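Local coordinates for glycoside hydrolase family protein (Novosphingobium sp. PP1Y, PDB 6Q2F) that is an alpha-L-rhamnosidase, a glycoside hydrolase that probably removes terminal alpha-L-rhamnose from glycosides, and that carries a bound sodium ion, at residues V57-M62 / K73-M78; R524-R529 / S829-Q834; V753-V758 / A864-E869. All blocks are in the same frame, centred on the assembly; numbering follows the deposited sequence.

Interaction 1 of 3, residues V57-M62 / K73-M78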
loop_
_atom_site.group_PDB
_atom_site.type_symbol
_atom_site.label_atom_id
_atom_site.label_comp_id
_atom_site.label_asym_id
_atom_site.label_seq_id
_atom_site.Cartn_x
_atom_site.Cartn_y
_atom_site.Cartn_z
ATOM N N VAL A 57 16.626 4.900 3.933
ATOM C CA VAL A 57 16.260 5.530 2.668
ATOM C C VAL A 57 16.289 4.491 1.553
ATOM O O VAL A 57 17.042 3.517 1.590
ATOM C CB VAL A 57 17.184 6.718 2.302
ATOM C CG1 VAL A 57 17.192 7.750 3.436
ATOM C CG2 VAL A 57 18.576 6.221 1.979
ATOM N N TRP A 58 15.448 4.699 0.557
ATOM C CA TRP A 58 15.624 4.018 -0.704
ATOM C C TRP A 58 16.742 4.715 -1.476
ATOM O O TRP A 58 16.931 5.935 -1.384
ATOM C CB TRP A 58 14.316 4.008 -1.502
ATOM C CG TRP A 58 13.394 2.908 -1.044
ATOM C CD1 TRP A 58 13.574 2.096 0.039
ATOM C CD2 TRP A 58 12.185 2.470 -1.676
ATOM N NE1 TRP A 58 12.544 1.193 0.129
ATOM C CE2 TRP A 58 11.684 1.396 -0.915
ATOM C CE3 TRP A 58 11.492 2.865 -2.824
ATOM C CZ2 TRP A 58 10.504 0.733 -1.242
ATOM C CZ3 TRP A 58 10.318 2.203 -3.154
ATOM C CH2 TRP A 58 9.842 1.143 -2.373
ATOM N N TRP A 59 17.504 3.924 -2.229
ATOM C CA TRP A 59 18.774 4.387 -2.808
ATOM C C TRP A 59 18.881 3.843 -4.234
ATOM O O TRP A 59 19.539 2.835 -4.495
ATOM C CB TRP A 59 19.930 3.938 -1.922
ATOM C CG TRP A 59 21.292 4.417 -2.291
ATOM C CD1 TRP A 59 21.705 5.720 -2.488
ATOM C CD2 TRP A 59 22.462 3.607 -2.383
ATOM N NE1 TRP A 59 23.062 5.744 -2.741
ATOM C CE2 TRP A 59 23.545 4.460 -2.682
ATOM C CE3 TRP A 59 22.696 2.237 -2.265
ATOM C CZ2 TRP A 59 24.837 3.984 -2.859
ATOM C CZ3 TRP A 59 23.977 1.761 -2.460
ATOM C CH2 TRP A 59 25.035 2.635 -2.744
ATOM N N HIS A 60 18.216 4.522 -5.160
ATOM C CA HIS A 60 18.119 4.045 -6.531
ATOM C C HIS A 60 19.396 4.343 -7.304
ATOM O O HIS A 60 19.898 5.465 -7.278
ATOM C CB HIS A 60 16.933 4.693 -7.242
ATOM C CG HIS A 60 15.598 4.240 -6.738
ATOM N ND1 HIS A 60 14.988 4.802 -5.636
ATOM C CD2 HIS A 60 14.746 3.295 -7.203
ATOM C CE1 HIS A 60 13.822 4.210 -5.437
ATOM N NE2 HIS A 60 13.653 3.293 -6.373
ATOM N N TRP A 61 19.915 3.334 -7.992
ATOM C CA TRP A 61 20.984 3.508 -8.967
ATOM C C TRP A 61 20.333 3.753 -10.325
ATOM O O TRP A 61 19.723 2.848 -10.893
ATOM C CB TRP A 61 21.881 2.270 -9.010
ATOM C CG TRP A 61 22.793 2.115 -7.833
ATOM C CD1 TRP A 61 22.830 2.880 -6.716
ATOM C CD2 TRP A 61 23.804 1.112 -7.674
ATOM N NE1 TRP A 61 23.801 2.423 -5.857
ATOM C CE2 TRP A 61 24.416 1.336 -6.432
ATOM C CE3 TRP A 61 24.235 0.031 -8.461
ATOM C CZ2 TRP A 61 25.467 0.540 -5.963
ATOM C CZ3 TRP A 61 25.274 -0.739 -8.005
ATOM C CH2 TRP A 61 25.878 -0.485 -6.759
HETATM N N MSE A 62 20.449 4.977 -10.836
HETATM C CA MSE A 62 19.684 5.388 -12.004
HETATM C C MSE A 62 20.375 5.019 -13.330
HETATM O O MSE A 62 21.286 5.715 -13.762
HETATM C CB MSE A 62 19.424 6.903 -11.967
HETATM C CG MSE A 62 18.545 7.414 -10.816
HETATM SE SE MSE A 62 16.949 6.347 -10.519
HETATM C CE MSE A 62 16.228 6.642 -12.308
ATOM N N LYS A 73 30.694 8.713 -0.893
ATOM C CA LYS A 73 30.210 10.022 -0.467
ATOM C C LYS A 73 28.727 9.978 -0.105
ATOM O O LYS A 73 28.295 10.661 0.831
ATOM C CB LYS A 73 30.474 11.063 -1.550
ATOM C CG LYS A 73 31.958 11.330 -1.791
ATOM C CD LYS A 73 32.188 11.971 -3.161
ATOM C CE LYS A 73 33.630 12.426 -3.326
ATOM N NZ LYS A 73 33.841 13.047 -4.683
ATOM N N ASP A 74 27.929 9.196 -0.843
ATOM C CA ASP A 74 26.542 8.962 -0.429
ATOM C C ASP A 74 26.478 8.397 0.979
ATOM O O ASP A 74 25.736 8.904 1.834
ATOM C CB ASP A 74 25.848 7.991 -1.378
ATOM C CG ASP A 74 25.469 8.617 -2.701
ATOM O OD1 ASP A 74 25.693 9.830 -2.890
ATOM O OD2 ASP A 74 24.922 7.876 -3.546
ATOM N N LEU A 75 27.219 7.314 1.235
ATOM C CA LEU A 75 27.047 6.635 2.514
ATOM C C LEU A 75 27.692 7.424 3.646
ATOM O O LEU A 75 27.209 7.377 4.782
ATOM C CB LEU A 75 27.594 5.212 2.434
ATOM C CG LEU A 75 26.591 4.150 1.952
ATOM C CD1 LEU A 75 26.056 4.460 0.558
ATOM C CD2 LEU A 75 27.208 2.757 1.999
ATOM N N GLU A 76 28.749 8.182 3.353
ATOM C CA GLU A 76 29.301 9.066 4.370
ATOM C C GLU A 76 28.338 10.208 4.684
ATOM O O GLU A 76 28.250 10.643 5.838
ATOM C CB GLU A 76 30.663 9.620 3.933
ATOM C CG GLU A 76 31.795 8.576 3.926
ATOM C CD GLU A 76 33.052 9.102 3.266
ATOM O OE1 GLU A 76 34.140 8.576 3.576
ATOM O OE2 GLU A 76 32.947 10.037 2.455
ATOM N N TRP A 77 27.617 10.719 3.674
ATOM C CA TRP A 77 26.591 11.725 3.942
ATOM C C TRP A 77 25.507 11.172 4.868
ATOM O O TRP A 77 25.091 11.834 5.823
ATOM C CB TRP A 77 25.968 12.230 2.641
ATOM C CG TRP A 77 24.759 13.090 2.913
ATOM C CD1 TRP A 77 24.754 14.353 3.427
ATOM C CD2 TRP A 77 23.379 12.731 2.731
ATOM N NE1 TRP A 77 23.457 14.808 3.569
ATOM C CE2 TRP A 77 22.598 13.831 3.144
ATOM C CE3 TRP A 77 22.736 11.596 2.262
ATOM C CZ2 TRP A 77 21.202 13.823 3.090
ATOM C CZ3 TRP A 77 21.345 11.586 2.210
ATOM C CH2 TRP A 77 20.594 12.688 2.618
HETATM N N MSE A 78 25.070 9.943 4.618
HETATM C CA MSE A 78 24.013 9.298 5.393
HETATM C C MSE A 78 24.413 9.153 6.842
HETATM O O MSE A 78 23.588 9.322 7.739
HETATM C CB MSE A 78 23.675 7.928 4.815
HETATM C CG MSE A 78 22.945 7.962 3.487
HETATM SE SE MSE A 78 22.711 6.132 2.733
HETATM C CE MSE A 78 22.102 6.612 0.947
#
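The indole of Trp59 is the flat group at the centre of this contact, and it is met on both faces and at one edge. Over one face lie two carbons from the helix: Leu75 CD1, 3.7 Å from Trp59 CZ2 above the benzo ring, and Met78 CE, 3.6 Å from Trp59 CD1 above the pyrrole ring. Both are CH-pi contacts. The selenium of selenomethionine Met78 stands farther off, obliquely placed, in a Met-aromatic contact with the same five-membered ring. The opposite face takes the indole nitrogen of Trp61, set off toward the rim. At the edge, Trp59 NE1 donates to Asp74 OD2 at 2.9 Å and 167°; the acceptor lies almost in the ring plane. The carboxylate is turned 77° from the indole, and its oxygen is met from above the carboxylate plane.

Trp59 reaches the helix because its CG is anti to the backbone N. Met78 comes the other way as a chain extended beyond CG, and its methyl fills the angle between the indole and Val57, with CE 3.7 Å from Val57 CG2.

All five touching residues are buried, so the carboxylate needs compensation. Asp74 OD2 also accepts from His682 ND1 and Val683 N, while OD1 forms a salt bridge with Arg703. This network probably favours the ionised form of Asp74 and fixes its rotation. Ile71, Leu86 and Ala117 also pack against the indole.

The axes of segments 57-62 and 73-78 approach to 12.0 Å and run nearly antiparallel, at 168°. Strand 56-62 and helix 68-81 are the first two elements of a beta-alpha-beta unit completed by strand 85-91, in the ring of eight parallel strands that forms a (beta/alpha)8 barrel.

Interaction 2 of 3, residues R524-R529 / S829-Q834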
loop_
_atom_site.group_PDB
_atom_site.type_symbol
_atom_site.label_atom_id
_atom_site.label_comp_id
_atom_site.label_asym_id
_atom_site.label_seq_id
_atom_site.Cartn_x
_atom_site.Cartn_y
_atom_site.Cartn_z
ATOM N N ARG A 524 -9.742 -26.016 1.360
ATOM C CA ARG A 524 -11.188 -25.815 1.389
ATOM C C ARG A 524 -11.954 -27.055 1.829
ATOM O O ARG A 524 -13.151 -26.952 2.127
ATOM C CB ARG A 524 -11.698 -25.381 0.009
ATOM C CG ARG A 524 -10.888 -24.228 -0.637
ATOM C CD ARG A 524 -11.350 -22.879 -0.124
ATOM N NE ARG A 524 -10.843 -22.562 1.210
ATOM C CZ ARG A 524 -9.680 -21.948 1.429
ATOM N NH1 ARG A 524 -8.908 -21.616 0.393
ATOM N NH2 ARG A 524 -9.285 -21.665 2.674
ATOM N N GLY A 525 -11.322 -28.223 1.832
ATOM C CA GLY A 525 -11.959 -29.427 2.323
ATOM C C GLY A 525 -12.833 -30.180 1.345
ATOM O O GLY A 525 -13.548 -31.086 1.778
ATOM N N TYR A 526 -12.840 -29.826 0.059
ATOM C CA TYR A 526 -13.606 -30.596 -0.917
ATOM C C TYR A 526 -12.917 -30.542 -2.276
ATOM O O TYR A 526 -12.048 -29.704 -2.522
ATOM C CB TYR A 526 -15.065 -30.109 -1.039
ATOM C CG TYR A 526 -15.281 -28.687 -1.583
ATOM C CD1 TYR A 526 -15.133 -27.574 -0.763
ATOM C CD2 TYR A 526 -15.680 -28.473 -2.909
ATOM C CE1 TYR A 526 -15.347 -26.271 -1.251
ATOM C CE2 TYR A 526 -15.904 -27.170 -3.408
ATOM C CZ TYR A 526 -15.734 -26.087 -2.571
ATOM O OH TYR A 526 -15.960 -24.808 -3.065
ATOM N N ASP A 527 -13.326 -31.460 -3.151
ATOM C CA ASP A 527 -12.726 -31.642 -4.471
ATOM C C ASP A 527 -13.214 -30.561 -5.438
ATOM O O ASP A 527 -14.417 -30.444 -5.691
ATOM C CB ASP A 527 -13.093 -33.039 -4.976
ATOM C CG ASP A 527 -12.328 -33.442 -6.230
ATOM O OD1 ASP A 527 -11.638 -32.596 -6.842
ATOM O OD2 ASP A 527 -12.437 -34.629 -6.609
ATOM N N ALA A 528 -12.291 -29.776 -5.995
ATOM C CA ALA A 528 -12.686 -28.739 -6.947
ATOM C C ALA A 528 -13.035 -29.281 -8.332
ATOM O O ALA A 528 -13.688 -28.569 -9.102
ATOM C CB ALA A 528 -11.581 -27.687 -7.089
ATOM N N ARG A 529 -12.662 -30.523 -8.657
ATOM C CA ARG A 529 -12.802 -31.021 -10.028
ATOM C C ARG A 529 -14.211 -30.899 -10.598
ATOM O O ARG A 529 -14.346 -30.421 -11.738
ATOM C CB ARG A 529 -12.301 -32.470 -10.111
ATOM C CG ARG A 529 -10.828 -32.537 -10.489
ATOM C CD ARG A 529 -10.079 -33.644 -9.738
ATOM N NE ARG A 529 -10.249 -34.959 -10.340
ATOM C CZ ARG A 529 -10.858 -35.985 -9.747
ATOM N NH1 ARG A 529 -11.355 -35.848 -8.523
ATOM N NH2 ARG A 529 -10.963 -37.151 -10.380
ATOM N N SER A 829 -18.699 -19.499 1.432
ATOM C CA SER A 829 -17.947 -20.686 1.047
ATOM C C SER A 829 -18.862 -21.906 0.943
ATOM O O SER A 829 -19.925 -21.964 1.560
ATOM C CB SER A 829 -16.831 -20.948 2.068
ATOM O OG SER A 829 -16.163 -22.169 1.813
ATOM N N ASN A 830 -18.437 -22.880 0.126
ATOM C CA ASN A 830 -19.083 -24.187 0.013
ATOM C C ASN A 830 -18.542 -25.196 1.018
ATOM O O ASN A 830 -19.051 -26.325 1.073
ATOM C CB ASN A 830 -18.885 -24.775 -1.385
ATOM C CG ASN A 830 -19.881 -24.260 -2.384
ATOM O OD1 ASN A 830 -20.988 -23.871 -2.026
ATOM N ND2 ASN A 830 -19.498 -24.280 -3.665
ATOM N N THR A 831 -17.512 -24.831 1.790
ATOM C CA THR A 831 -16.845 -25.803 2.650
ATOM C C THR A 831 -17.831 -26.476 3.604
ATOM O O THR A 831 -17.881 -27.710 3.700
ATOM C CB THR A 831 -15.711 -25.122 3.416
ATOM O OG1 THR A 831 -14.666 -24.790 2.496
ATOM C CG2 THR A 831 -15.141 -26.049 4.524
ATOM N N SER A 832 -18.652 -25.682 4.293
ATOM C CA SER A 832 -19.548 -26.273 5.277
ATOM C C SER A 832 -20.636 -27.116 4.615
ATOM O O SER A 832 -21.006 -28.169 5.149
ATOM C CB SER A 832 -20.145 -25.188 6.179
ATOM O OG SER A 832 -20.791 -24.165 5.442
ATOM N N ALA A 833 -21.146 -26.707 3.450
ATOM C CA ALA A 833 -22.124 -27.551 2.769
ATOM C C ALA A 833 -21.485 -28.854 2.291
ATOM O O ALA A 833 -22.070 -29.936 2.433
ATOM C CB ALA A 833 -22.763 -26.807 1.595
ATOM N N GLN A 834 -20.260 -28.771 1.744
ATOM C CA GLN A 834 -19.590 -29.964 1.228
ATOM C C GLN A 834 -19.205 -30.928 2.344
ATOM O O GLN A 834 -19.194 -32.142 2.131
ATOM C CB GLN A 834 -18.346 -29.568 0.437
ATOM C CG GLN A 834 -18.650 -28.860 -0.868
ATOM C CD GLN A 834 -19.228 -29.811 -1.904
ATOM O OE1 GLN A 834 -18.690 -30.892 -2.129
ATOM N NE2 GLN A 834 -20.329 -29.420 -2.524
HETATM O O HOH W 1 -12.973 -22.605 3.346
HETATM O O HOH W 2 -15.941 -32.561 1.631
HETATM O O HOH W 3 -16.803 -31.614 -4.768
#
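Tyr526 holds its CG in the crowded position between backbone N and carbonyl carbon (chi1 65°), which turns the ring toward residues 829-834. Gln834, bent at chi2 (-72°), lays its CG over one ring face, 3.4 Å from Tyr526 CG, a CH-pi contact in which the side chains cross at about a right angle. Asn830 CB meets the phenol tip obliquely, 3.4 Å from Tyr526 OH.

Thr831 places OG1 beside its own backbone N and donates to Arg524 O at 2.7 Å. The hydroxyl lies in the carbonyl plane, on a lone pair, with a C=O...donor angle of 131°. Water 1 donates to Thr831 OG1 at 2.9 Å and accepts from NE of Arg524, whose NH1 forms a salt bridge with Asp559. Gly525, with positive phi, takes the chain out of helix 516-524 here, so a carbonyl at the end of that helix finds its donor in Thr831.

Asp552 of helix 543-575 receives Tyr526 OH and Asn830 N on OD2 and Ser829 OG on OD1. Ser829 OG also accepts from Thr831 N at 3.0 Å, capping the incoming helical turn. Three hydrogen bonds to one carboxylate are consistent with an ionised Asp552 that fixes both segments.

Interaction 3 of 3, residues V753-V758 / A864-E869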
loop_
_atom_site.group_PDB
_atom_site.type_symbol
_atom_site.label_atom_id
_atom_site.label_comp_id
_atom_site.label_asym_id
_atom_site.label_seq_id
_atom_site.Cartn_x
_atom_site.Cartn_y
_atom_site.Cartn_z
ATOM N N VAL A 753 -12.309 3.649 6.673
ATOM C CA VAL A 753 -13.158 2.876 7.569
ATOM C C VAL A 753 -14.017 3.859 8.373
ATOM O O VAL A 753 -13.501 4.777 9.026
ATOM C CB VAL A 753 -12.302 1.932 8.446
ATOM C CG1 VAL A 753 -11.372 2.717 9.422
ATOM C CG2 VAL A 753 -13.178 0.928 9.181
ATOM N N ALA A 754 -15.341 3.746 8.249
ATOM C CA ALA A 754 -16.237 4.690 8.916
ATOM C C ALA A 754 -16.701 4.183 10.268
ATOM O O ALA A 754 -17.453 4.876 10.949
ATOM C CB ALA A 754 -17.456 4.989 8.036
ATOM N N ASP A 755 -16.176 3.039 10.675
ATOM C CA ASP A 755 -16.739 2.104 11.641
ATOM C C ASP A 755 -15.943 2.033 12.931
ATOM O O ASP A 755 -16.429 1.459 13.914
ATOM C CB ASP A 755 -16.763 0.686 11.000
ATOM C CG ASP A 755 -18.125 0.089 10.995
ATOM O OD1 ASP A 755 -19.045 0.786 11.468
ATOM O OD2 ASP A 755 -18.300 -1.055 10.548
ATOM N N ALA A 756 -14.727 2.537 12.914
ATOM C CA ALA A 756 -13.668 2.361 13.879
ATOM C C ALA A 756 -13.838 3.307 15.056
ATOM O O ALA A 756 -14.456 4.362 14.936
ATOM C CB ALA A 756 -12.321 2.594 13.197
ATOM N N PRO A 757 -13.287 2.960 16.210
ATOM C CA PRO A 757 -13.341 3.878 17.351
ATOM C C PRO A 757 -12.444 5.094 17.127
ATOM O O PRO A 757 -11.550 5.107 16.274
ATOM C CB PRO A 757 -12.839 3.021 18.513
ATOM C CG PRO A 757 -11.937 1.999 17.852
ATOM C CD PRO A 757 -12.547 1.714 16.507
ATOM N N VAL A 758 -12.701 6.144 17.900
ATOM C CA VAL A 758 -11.893 7.359 17.870
ATOM C C VAL A 758 -11.097 7.533 19.160
ATOM O O VAL A 758 -9.897 7.806 19.129
ATOM C CB VAL A 758 -12.771 8.599 17.595
ATOM C CG1 VAL A 758 -11.945 9.873 17.738
ATOM C CG2 VAL A 758 -13.379 8.509 16.197
ATOM N N ALA A 864 -25.013 -6.801 19.848
ATOM C CA ALA A 864 -25.454 -6.747 18.454
ATOM C C ALA A 864 -25.605 -5.288 18.029
ATOM O O ALA A 864 -26.695 -4.760 17.823
ATOM C CB ALA A 864 -26.750 -7.533 18.271
ATOM N N SER A 865 -24.456 -4.648 17.887
ATOM C CA SER A 865 -24.379 -3.229 17.600
ATOM C C SER A 865 -23.291 -2.998 16.567
ATOM O O SER A 865 -22.381 -3.817 16.400
ATOM C CB SER A 865 -24.087 -2.427 18.881
ATOM O OG SER A 865 -23.889 -1.063 18.617
ATOM N N GLN A 866 -23.412 -1.878 15.855
ATOM C CA GLN A 866 -22.364 -1.373 14.976
ATOM C C GLN A 866 -21.896 0.002 15.456
ATOM O O GLN A 866 -21.404 0.819 14.675
ATOM C CB GLN A 866 -22.846 -1.321 13.526
ATOM C CG GLN A 866 -23.426 -2.658 12.983
ATOM C CD GLN A 866 -22.378 -3.778 12.816
ATOM O OE1 GLN A 866 -22.724 -4.963 12.751
ATOM N NE2 GLN A 866 -21.106 -3.403 12.739
ATOM N N ASP A 867 -22.051 0.257 16.756
ATOM C CA ASP A 867 -21.624 1.482 17.429
ATOM C C ASP A 867 -20.552 1.084 18.443
ATOM O O ASP A 867 -20.864 0.720 19.577
ATOM C CB ASP A 867 -22.828 2.162 18.103
ATOM C CG ASP A 867 -22.482 3.515 18.700
ATOM O OD1 ASP A 867 -21.305 3.728 19.057
ATOM O OD2 ASP A 867 -23.387 4.365 18.809
ATOM N N ILE A 868 -19.283 1.170 18.043
ATOM C CA ILE A 868 -18.231 0.539 18.837
ATOM C C ILE A 868 -18.031 1.276 20.157
ATOM O O ILE A 868 -17.804 0.656 21.201
ATOM C CB ILE A 868 -16.920 0.441 18.028
ATOM C CG1 ILE A 868 -15.815 -0.206 18.863
ATOM C CG2 ILE A 868 -16.458 1.821 17.541
ATOM C CD1 ILE A 868 -16.157 -1.576 19.371
ATOM N N GLU A 869 -18.114 2.601 20.146
ATOM C CA GLU A 869 -17.835 3.322 21.382
ATOM C C GLU A 869 -18.990 3.213 22.367
ATOM O O GLU A 869 -18.775 3.223 23.586
ATOM C CB GLU A 869 -17.503 4.777 21.072
ATOM C CG GLU A 869 -16.256 4.904 20.213
ATOM C CD GLU A 869 -15.443 6.129 20.568
ATOM O OE1 GLU A 869 -15.929 6.930 21.380
ATOM O OE2 GLU A 869 -14.314 6.272 20.057
HETATM O O HOH W 4 -18.743 1.266 15.178
HETATM O O HOH W 5 -21.785 1.803 12.113
#
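The one direct hydrogen bond runs from Val758 N to Glu869 OE2, at 2.7 Å and 156°, using the anti lone pair that faces away from the other carboxylate oxygen. Beside it, Ile868 CG2 presses on the loop backbone, 3.6 Å from both Pro757 N and Asp755 O, and touches Pro757 CB obliquely. This methyl occupies the crowded position between backbone N and carbonyl carbon, while CG1 is anti to N.

Two waters bridge the segments as well. Water 4 is held by three backbone groups: it donates to Asp755 O (2.6 Å) and Gln866 O (2.7 Å) and accepts from Ile868 N at 2.9 Å. Water 5 donates to Asp755 OD1 and Gln866 O, so Gln866 O takes a bond from each.

In the next shell, Ser865 OG accepts from Asp867 N, an ST turn, and Asp867 then serves as N-cap, bonding Ser870 N. Glu869 OE1 forms a salt bridge with Arg759, so the carboxylate engages both Val758 and Arg759. The Gln866 amide is fixed by Tyr793 OH, Leu794 O and Lys822 N.

The runs 755-758 and 866-869 point almost the same way, 4° apart. Ile868, at the start of helix 868-874, packs on Val734 of strand 734-737 and on Thr791 and Tyr793 of strand 788-794, while Pro757 rests on Val734 and on Tyr762 of strand 762-765.

Interaction 1 belongs to the parallel barrel that also supplies the sodium site: Asp503, Ser504, Glu583, Glu586 and Glu644 lie on or just after strands 497-502, 579-582 and 642-649 of the same sheet. Interaction 2 joins the end of helix 516-524, which follows the first of these strands, to the region of the separate mixed sheet spanning 734-863. Interaction 3 packs against that sheet, and its segments alternate along the chain with those of interaction 2. The centres of interactions 2 and 3 are about 33 Å apart, their nearest atoms about 19 Å. Interaction 1 lies across the chain's centre from both, about 52 Å from interaction 2 and 44 Å from interaction 3, centre to centre.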